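Local atomic coordinates of coat protein (Leviviridae sp., PDB entry 6YFR), a protein that forms the shell of a single-stranded RNA bacteriophage, many copies assembling into a virus-like particle that in the phage probably encloses the genome. Residues A[13-21]-A[33-41]; A[46-57]-A[72-83]. All coordinates share one frame; numbering follows the deposited sequence.

From the N terminus the chain lays down strand 5-9, then strand 16-22; the chain turns back through residues 23-33 to strand 34-41, and interaction 1 closes this first hairpin. A short turn after Ile41 leads into strand 47-59, which pairs with strand 70-82 in a second, longer hairpin closed by interaction 2. The two loops follow one another in series, neither nesting nor crossing. Strands 34-41 and 47-59 are neighbours as well, with Ser40 O close to Met49 N and Glu39 reaching Ser50, and this joins the hairpins into one antiparallel sheet. Helices 90-107 and 109-114 follow, and a second subunit touches both contacts.

Interaction 1 of 2, residues A[13-21]-A[33-41]; sequences TPLGKSTWN and PQVVQTESI
Trp20 and Gln37 lie side by side on the face of the hairpin that also carries Ser18, Val35 and Glu39. The far corner of the indole, atom CZ3, rests 3.8 Å from Gln37 CB, and the ring and amide planes are 9° apart and nearly coplanar, with Gln37 OE1 at the ring's edge. At the same edge Val35 O sits 3.2 Å from Trp20 CE3, while Ser18 OG stands over one face of the indole. On the opposite face, methyl meets methyl where Thr19 CG2 lies 3.7 Å from Val36 CG2; at the hairpin end Asn21 OD1 accepts a long, bent bond from Gln34 NE2 (3.3 Å). Toward the other end, Leu15 CD1 touches Ile41 CG2 at 3.6 Å, the two side chains crossing at about a right angle.

Behind these contacts stands a regular antiparallel ladder. Gly16 with Glu39, Ser18 with Gln37 and Trp20 with Val35 each exchange two backbone hydrogen bonds, among them Trp20 N to Val35 O at 2.8 Å. The extended Gln37 chain, CG anti to the backbone N (chi1 179°), stands its amide out from the sheet, and Glu39, bent at chi2, folds back to it: NE2 donates to the anti lone pair of Glu39 OE2 at 3.0 Å. The same amide is gripped from a second subunit, by Arg108 at OE1 and Ser111 at NE2, and Phe104 of that subunit meets Trp20 edge-to-face. Glu39 OE1 in turn bonds Ser50 of the next strand.

Buried Gln37 thus has both ends of its amide satisfied, which fixes its rotation beside the indole. Two partners on the Glu39 carboxylate, Gln37 NE2 at OE2 and Ser50 OG at OE1, would probably help it stay ionised although buried.

Interaction 2 of 2, residues A[46-57]-A[72-83]; sequences SNIMSKISVYYY and TIRCEFSLTLLQ
Ile48 and Leu81, Ser50 and Leu79, Ile52 and Phe77, Val54 and Cys75, and Tyr56 and Ile73 are hydrogen-bonded pairs of a long antiparallel ladder. Each pair exchanges two backbone bonds, ten in all, and Gln83 N adds one more to Ser46 O (2.8 Å). Several are nearly straight, such as Tyr56 N to Ile73 O at 172°, but Leu79 N to Ser50 O is bent to 136°.

Side-chain packing follows both faces. On the face of Ile48, Ile52 and Phe77, Ile52 CG1 lies 4.1 Å from Phe77 CD2, and Phe77 also packs on Leu98 and Met101 of helix 90-107. Nearer the end, Leu81 CD1 approaches Ser50 OG at 3.6 Å; this hydroxyl is hydrogen-bonded to Glu39 and to Ile112 O of a second subunit. On the opposite face, with Lys51, Ser78 and Thr80, Met49 folds over its neighbours: bends at chi2 and chi3 set SD 3.5 Å from Thr80 CG2 and bring CE to Ser78 CB.

Aromatic and polar contacts gather at the other end of the same face. Thr72 OG1 meets the edge of the Tyr57 ring, 3.3 Å from CD1. The stem of Arg74, extended from CG to NE, runs past the edge of Tyr55, with CG 3.5 Å from the ring's CD1 and the guanidinium turned 79° to the ring; this arginine is poorly ordered. Tyr55 OH lies 3.3 Å from Glu76 OE2.

Beyond strand 70-82 the sheet continues: Cys75 to Leu79 pair antiparallel with a strand of the second subunit, and Thr80 OG1 is hydrogen-bonded to Arg74 N of the second subunit. A beta hairpin whose outer strand pairs with its counterpart, with helices against the sheet, is characteristic of the coat protein dimer of single-stranded RNA phages.

Interaction 1 of 2, residues A[13-21]-A[33-41]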
# COMPACT_ATOMS: atom_id res chain seq x y z
N THR A 13 -1.68 34.57 -66.03
CA THR A 13 -0.61 35.35 -65.45
C THR A 13 0.72 34.75 -65.87
O THR A 13 0.76 33.60 -66.32
CB THR A 13 -0.73 35.38 -63.92
OG1 THR A 13 -0.76 34.04 -63.43
CG2 THR A 13 -2.01 36.10 -63.51
N PRO A 14 1.82 35.50 -65.75
CA PRO A 14 3.13 34.93 -66.11
C PRO A 14 3.45 33.62 -65.40
O PRO A 14 4.06 32.73 -65.99
CB PRO A 14 4.11 36.05 -65.71
CG PRO A 14 3.32 36.96 -64.82
CD PRO A 14 1.94 36.90 -65.36
N LEU A 15 3.04 33.48 -64.14
CA LEU A 15 3.18 32.23 -63.42
C LEU A 15 1.85 31.48 -63.41
O LEU A 15 0.78 32.07 -63.52
CB LEU A 15 3.66 32.47 -61.99
CG LEU A 15 4.94 33.31 -61.90
CD1 LEU A 15 5.20 33.67 -60.45
CD2 LEU A 15 6.11 32.55 -62.50
N GLY A 16 1.94 30.16 -63.28
CA GLY A 16 0.75 29.33 -63.26
C GLY A 16 0.81 28.20 -64.26
O GLY A 16 1.88 27.66 -64.54
N LYS A 17 -0.35 27.86 -64.84
CA LYS A 17 -0.48 26.74 -65.77
C LYS A 17 -1.26 27.17 -67.00
O LYS A 17 -2.19 27.98 -66.91
CB LYS A 17 -1.20 25.54 -65.12
CG LYS A 17 -0.38 24.78 -64.09
CD LYS A 17 -1.03 23.44 -63.74
CE LYS A 17 -2.45 23.62 -63.21
NZ LYS A 17 -3.05 22.33 -62.78
N SER A 18 -0.88 26.61 -68.14
CA SER A 18 -1.62 26.73 -69.39
C SER A 18 -1.76 25.34 -69.98
O SER A 18 -0.82 24.54 -69.89
CB SER A 18 -0.92 27.68 -70.37
OG SER A 18 -1.47 27.56 -71.67
N THR A 19 -2.92 25.02 -70.55
CA THR A 19 -3.17 23.67 -71.05
C THR A 19 -3.71 23.70 -72.47
O THR A 19 -4.57 24.53 -72.81
CB THR A 19 -4.14 22.89 -70.15
OG1 THR A 19 -5.43 23.52 -70.17
CG2 THR A 19 -3.63 22.83 -68.72
N TRP A 20 -3.20 22.79 -73.29
CA TRP A 20 -3.71 22.49 -74.62
C TRP A 20 -4.29 21.09 -74.62
O TRP A 20 -3.75 20.18 -73.98
CB TRP A 20 -2.60 22.56 -75.67
CG TRP A 20 -1.95 23.89 -75.82
CD1 TRP A 20 -2.15 24.80 -76.82
CD2 TRP A 20 -0.97 24.47 -74.95
NE1 TRP A 20 -1.36 25.90 -76.63
CE2 TRP A 20 -0.63 25.73 -75.49
CE3 TRP A 20 -0.35 24.05 -73.77
CZ2 TRP A 20 0.30 26.57 -74.89
CZ3 TRP A 20 0.58 24.89 -73.18
CH2 TRP A 20 0.90 26.13 -73.73
N ASN A 21 -5.38 20.91 -75.36
CA ASN A 21 -5.98 19.59 -75.57
C ASN A 21 -5.62 19.08 -76.95
O ASN A 21 -5.57 19.84 -77.92
CB ASN A 21 -7.50 19.64 -75.42
CG ASN A 21 -7.95 19.77 -73.98
OD1 ASN A 21 -7.15 19.67 -73.05
ND2 ASN A 21 -9.25 19.99 -73.78
N PRO A 33 -5.97 13.57 -74.27
CA PRO A 33 -4.54 13.86 -74.05
C PRO A 33 -4.31 15.35 -73.91
O PRO A 33 -4.92 16.16 -74.60
CB PRO A 33 -3.88 13.30 -75.32
CG PRO A 33 -4.84 12.28 -75.84
CD PRO A 33 -6.20 12.80 -75.49
N GLN A 34 -3.40 15.71 -73.01
CA GLN A 34 -3.17 17.11 -72.67
C GLN A 34 -1.69 17.45 -72.72
O GLN A 34 -0.82 16.60 -72.51
CB GLN A 34 -3.71 17.44 -71.27
CG GLN A 34 -5.21 17.60 -71.21
CD GLN A 34 -5.66 18.20 -69.90
OE1 GLN A 34 -4.97 18.11 -68.88
NE2 GLN A 34 -6.83 18.84 -69.91
N VAL A 35 -1.42 18.73 -73.00
CA VAL A 35 -0.09 19.32 -72.85
C VAL A 35 -0.22 20.50 -71.89
O VAL A 35 -1.05 21.38 -72.09
CB VAL A 35 0.48 19.78 -74.20
CG1 VAL A 35 1.92 20.24 -74.03
CG2 VAL A 35 0.39 18.67 -75.24
N VAL A 36 0.60 20.51 -70.85
CA VAL A 36 0.52 21.50 -69.79
C VAL A 36 1.87 22.20 -69.68
O VAL A 36 2.90 21.54 -69.51
CB VAL A 36 0.13 20.86 -68.45
CG1 VAL A 36 0.00 21.93 -67.37
CG2 VAL A 36 -1.16 20.07 -68.59
N GLN A 37 1.86 23.53 -69.79
CA GLN A 37 3.04 24.34 -69.50
C GLN A 37 2.86 25.00 -68.14
O GLN A 37 1.81 25.59 -67.86
CB GLN A 37 3.28 25.40 -70.57
CG GLN A 37 4.48 26.28 -70.26
CD GLN A 37 4.65 27.45 -71.21
OE1 GLN A 37 3.90 27.59 -72.18
NE2 GLN A 37 5.63 28.30 -70.93
N THR A 38 3.89 24.90 -67.31
CA THR A 38 3.86 25.42 -65.94
C THR A 38 5.03 26.38 -65.75
O THR A 38 6.15 26.10 -66.19
CB THR A 38 3.95 24.27 -64.93
OG1 THR A 38 2.75 23.50 -64.97
CG2 THR A 38 4.18 24.80 -63.52
N GLU A 39 4.76 27.52 -65.12
CA GLU A 39 5.82 28.45 -64.73
C GLU A 39 5.64 28.76 -63.25
O GLU A 39 4.71 29.48 -62.86
CB GLU A 39 5.76 29.73 -65.57
CG GLU A 39 5.95 29.50 -67.06
CD GLU A 39 7.33 28.96 -67.41
OE1 GLU A 39 8.27 29.12 -66.60
OE2 GLU A 39 7.47 28.37 -68.50
N SER A 40 6.52 28.20 -62.41
CA SER A 40 6.32 28.29 -60.97
C SER A 40 7.57 28.81 -60.27
O SER A 40 8.70 28.57 -60.71
CB SER A 40 5.93 26.92 -60.40
OG SER A 40 6.79 25.89 -60.87
N ILE A 41 7.37 29.53 -59.17
CA ILE A 41 8.49 30.08 -58.41
C ILE A 41 8.84 29.13 -57.28
O ILE A 41 7.98 28.44 -56.72
CB ILE A 41 8.18 31.49 -57.86
CG1 ILE A 41 6.83 31.50 -57.12
CG2 ILE A 41 8.22 32.52 -58.97
CD1 ILE A 41 6.54 32.82 -56.43

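Interaction 2 of 2, residues A[46-57]-A[72-83]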
# COMPACT_ATOMS: atom_id res chain seq x y z
N SER A 46 14.46 31.57 -55.52
CA SER A 46 15.74 31.54 -56.21
C SER A 46 15.61 31.09 -57.65
O SER A 46 16.32 31.60 -58.52
CB SER A 46 16.72 30.63 -55.46
OG SER A 46 16.19 29.33 -55.28
N ASN A 47 14.70 30.15 -57.93
CA ASN A 47 14.52 29.62 -59.28
C ASN A 47 13.09 29.82 -59.73
O ASN A 47 12.15 29.81 -58.93
CB ASN A 47 14.85 28.12 -59.35
CG ASN A 47 16.32 27.83 -59.13
OD1 ASN A 47 17.17 28.70 -59.28
ND2 ASN A 47 16.63 26.59 -58.78
N ILE A 48 12.92 30.00 -61.04
CA ILE A 48 11.63 29.78 -61.70
C ILE A 48 11.75 28.50 -62.50
O ILE A 48 12.68 28.34 -63.31
CB ILE A 48 11.22 30.96 -62.59
CG1 ILE A 48 10.86 32.17 -61.74
CG2 ILE A 48 10.03 30.58 -63.45
CD1 ILE A 48 10.33 33.34 -62.54
N MET A 49 10.84 27.57 -62.26
CA MET A 49 10.79 26.32 -63.00
C MET A 49 9.85 26.49 -64.19
O MET A 49 8.68 26.85 -64.02
CB MET A 49 10.31 25.18 -62.10
CG MET A 49 11.27 24.85 -60.97
SD MET A 49 12.82 24.17 -61.57
CE MET A 49 12.23 22.71 -62.44
N SER A 50 10.39 26.26 -65.39
CA SER A 50 9.60 26.18 -66.62
C SER A 50 9.42 24.71 -66.96
O SER A 50 10.41 24.00 -67.17
CB SER A 50 10.29 26.91 -67.77
OG SER A 50 10.43 28.30 -67.50
N LYS A 51 8.18 24.25 -67.02
CA LYS A 51 7.88 22.84 -67.25
C LYS A 51 6.92 22.67 -68.42
O LYS A 51 6.02 23.48 -68.63
CB LYS A 51 7.28 22.19 -66.00
CG LYS A 51 8.20 22.15 -64.78
CD LYS A 51 7.48 21.52 -63.59
CE LYS A 51 8.37 21.49 -62.36
NZ LYS A 51 7.68 20.90 -61.18
N ILE A 52 7.13 21.59 -69.17
CA ILE A 52 6.19 21.13 -70.18
C ILE A 52 5.89 19.66 -69.89
O ILE A 52 6.81 18.88 -69.64
CB ILE A 52 6.73 21.30 -71.61
CG1 ILE A 52 7.13 22.74 -71.89
CG2 ILE A 52 5.68 20.85 -72.63
CD1 ILE A 52 5.98 23.64 -72.25
N SER A 53 4.62 19.29 -69.94
CA SER A 53 4.19 17.94 -69.62
C SER A 53 3.19 17.46 -70.65
O SER A 53 2.20 18.15 -70.92
CB SER A 53 3.58 17.88 -68.21
OG SER A 53 4.51 18.31 -67.24
N VAL A 54 3.44 16.30 -71.23
CA VAL A 54 2.52 15.68 -72.18
C VAL A 54 1.99 14.42 -71.53
O VAL A 54 2.75 13.48 -71.24
CB VAL A 54 3.21 15.38 -73.52
CG1 VAL A 54 2.23 14.74 -74.47
CG2 VAL A 54 3.79 16.65 -74.11
N TYR A 55 0.67 14.40 -71.29
CA TYR A 55 -0.03 13.24 -70.75
C TYR A 55 -0.90 12.68 -71.87
O TYR A 55 -1.87 13.32 -72.29
CB TYR A 55 -0.88 13.63 -69.54
CG TYR A 55 -0.15 14.40 -68.47
CD1 TYR A 55 0.72 13.76 -67.60
CD2 TYR A 55 -0.36 15.77 -68.31
CE1 TYR A 55 1.39 14.46 -66.61
CE2 TYR A 55 0.30 16.48 -67.32
CZ TYR A 55 1.18 15.82 -66.47
OH TYR A 55 1.84 16.52 -65.49
N TYR A 56 -0.56 11.48 -72.35
CA TYR A 56 -1.36 10.80 -73.37
C TYR A 56 -1.98 9.56 -72.73
O TYR A 56 -1.27 8.62 -72.37
CB TYR A 56 -0.51 10.42 -74.58
CG TYR A 56 -1.33 10.00 -75.78
CD1 TYR A 56 -1.67 10.91 -76.76
CD2 TYR A 56 -1.76 8.68 -75.93
CE1 TYR A 56 -2.42 10.53 -77.86
CE2 TYR A 56 -2.50 8.29 -77.02
CZ TYR A 56 -2.83 9.22 -77.99
OH TYR A 56 -3.58 8.84 -79.08
N TYR A 57 -3.30 9.57 -72.58
CA TYR A 57 -4.02 8.48 -71.95
C TYR A 57 -4.40 7.45 -73.01
O TYR A 57 -5.09 7.79 -73.98
CB TYR A 57 -5.25 9.00 -71.21
CG TYR A 57 -4.93 10.13 -70.26
CD1 TYR A 57 -4.31 9.88 -69.04
CD2 TYR A 57 -5.25 11.44 -70.58
CE1 TYR A 57 -4.02 10.91 -68.17
CE2 TYR A 57 -4.96 12.48 -69.71
CZ TYR A 57 -4.34 12.21 -68.51
OH TYR A 57 -4.05 13.24 -67.64
N THR A 72 -0.90 5.73 -68.92
CA THR A 72 -0.53 7.10 -69.26
C THR A 72 0.89 7.11 -69.80
O THR A 72 1.82 6.69 -69.11
CB THR A 72 -0.65 8.02 -68.05
OG1 THR A 72 -2.00 7.99 -67.55
CG2 THR A 72 -0.29 9.44 -68.43
N ILE A 73 1.04 7.58 -71.04
CA ILE A 73 2.36 7.90 -71.58
C ILE A 73 2.68 9.33 -71.13
O ILE A 73 2.00 10.28 -71.53
CB ILE A 73 2.38 7.77 -73.10
CG1 ILE A 73 1.89 6.39 -73.52
CG2 ILE A 73 3.78 8.01 -73.63
CD1 ILE A 73 1.81 6.19 -75.02
N ARG A 74 3.68 9.46 -70.27
CA ARG A 74 4.07 10.74 -69.69
C ARG A 74 5.41 11.17 -70.25
O ARG A 74 6.37 10.38 -70.27
CB ARG A 74 4.15 10.67 -68.17
CG ARG A 74 2.86 11.01 -67.46
CD ARG A 74 3.07 11.10 -65.95
NE ARG A 74 1.82 11.35 -65.25
CZ ARG A 74 1.00 10.40 -64.81
NH1 ARG A 74 1.30 9.12 -65.01
NH2 ARG A 74 -0.12 10.72 -64.18
N CYS A 75 5.48 12.43 -70.70
CA CYS A 75 6.73 13.03 -71.13
C CYS A 75 6.88 14.38 -70.44
O CYS A 75 6.06 15.28 -70.64
CB CYS A 75 6.76 13.20 -72.65
SG CYS A 75 8.32 13.81 -73.30
N GLU A 76 7.93 14.51 -69.63
CA GLU A 76 8.15 15.68 -68.79
C GLU A 76 9.42 16.41 -69.19
O GLU A 76 10.41 15.79 -69.60
CB GLU A 76 8.24 15.30 -67.30
CG GLU A 76 7.00 14.63 -66.73
CD GLU A 76 5.91 15.62 -66.39
OE1 GLU A 76 6.11 16.84 -66.60
OE2 GLU A 76 4.84 15.19 -65.90
N PHE A 77 9.39 17.74 -69.05
CA PHE A 77 10.53 18.61 -69.29
C PHE A 77 10.51 19.72 -68.26
O PHE A 77 9.45 20.30 -67.99
CB PHE A 77 10.50 19.19 -70.71
CG PHE A 77 11.38 20.40 -70.91
CD1 PHE A 77 12.65 20.26 -71.43
CD2 PHE A 77 10.93 21.68 -70.61
CE1 PHE A 77 13.47 21.37 -71.63
CE2 PHE A 77 11.73 22.79 -70.80
CZ PHE A 77 13.01 22.63 -71.31
N SER A 78 11.68 20.04 -67.72
CA SER A 78 11.81 21.13 -66.76
C SER A 78 13.12 21.87 -67.01
O SER A 78 14.11 21.28 -67.45
CB SER A 78 11.77 20.64 -65.31
OG SER A 78 12.99 20.00 -64.97
N LEU A 79 13.11 23.17 -66.72
CA LEU A 79 14.29 24.02 -66.87
C LEU A 79 14.30 25.04 -65.74
O LEU A 79 13.26 25.63 -65.42
CB LEU A 79 14.29 24.73 -68.23
CG LEU A 79 15.40 25.76 -68.48
CD1 LEU A 79 16.77 25.10 -68.47
CD2 LEU A 79 15.16 26.47 -69.81
N THR A 80 15.48 25.24 -65.14
CA THR A 80 15.64 26.18 -64.03
C THR A 80 16.13 27.53 -64.54
O THR A 80 17.20 27.61 -65.15
CB THR A 80 16.61 25.63 -62.99
OG1 THR A 80 17.93 25.62 -63.54
CG2 THR A 80 16.22 24.22 -62.58
N LEU A 81 15.36 28.58 -64.27
CA LEU A 81 15.75 29.95 -64.57
C LEU A 81 16.18 30.61 -63.26
O LEU A 81 15.34 30.89 -62.40
CB LEU A 81 14.59 30.72 -65.20
CG LEU A 81 13.86 30.03 -66.36
CD1 LEU A 81 12.79 30.95 -66.94
CD2 LEU A 81 14.85 29.62 -67.44
N LEU A 82 17.48 30.84 -63.11
CA LEU A 82 18.00 31.47 -61.90
C LEU A 82 17.52 32.92 -61.82
O LEU A 82 17.61 33.67 -62.80
CB LEU A 82 19.52 31.42 -61.90
CG LEU A 82 20.16 30.04 -62.04
CD1 LEU A 82 21.66 30.16 -62.24
CD2 LEU A 82 19.84 29.20 -60.82
N GLN A 83 17.01 33.30 -60.65
CA GLN A 83 16.40 34.62 -60.47
C GLN A 83 17.22 35.57 -59.62
O GLN A 83 16.93 36.77 -59.61
CB GLN A 83 15.00 34.47 -59.84
CG GLN A 83 14.03 33.68 -60.69
CD GLN A 83 13.66 34.39 -61.97
OE1 GLN A 83 13.91 33.89 -63.06
NE2 GLN A 83 13.05 35.57 -61.84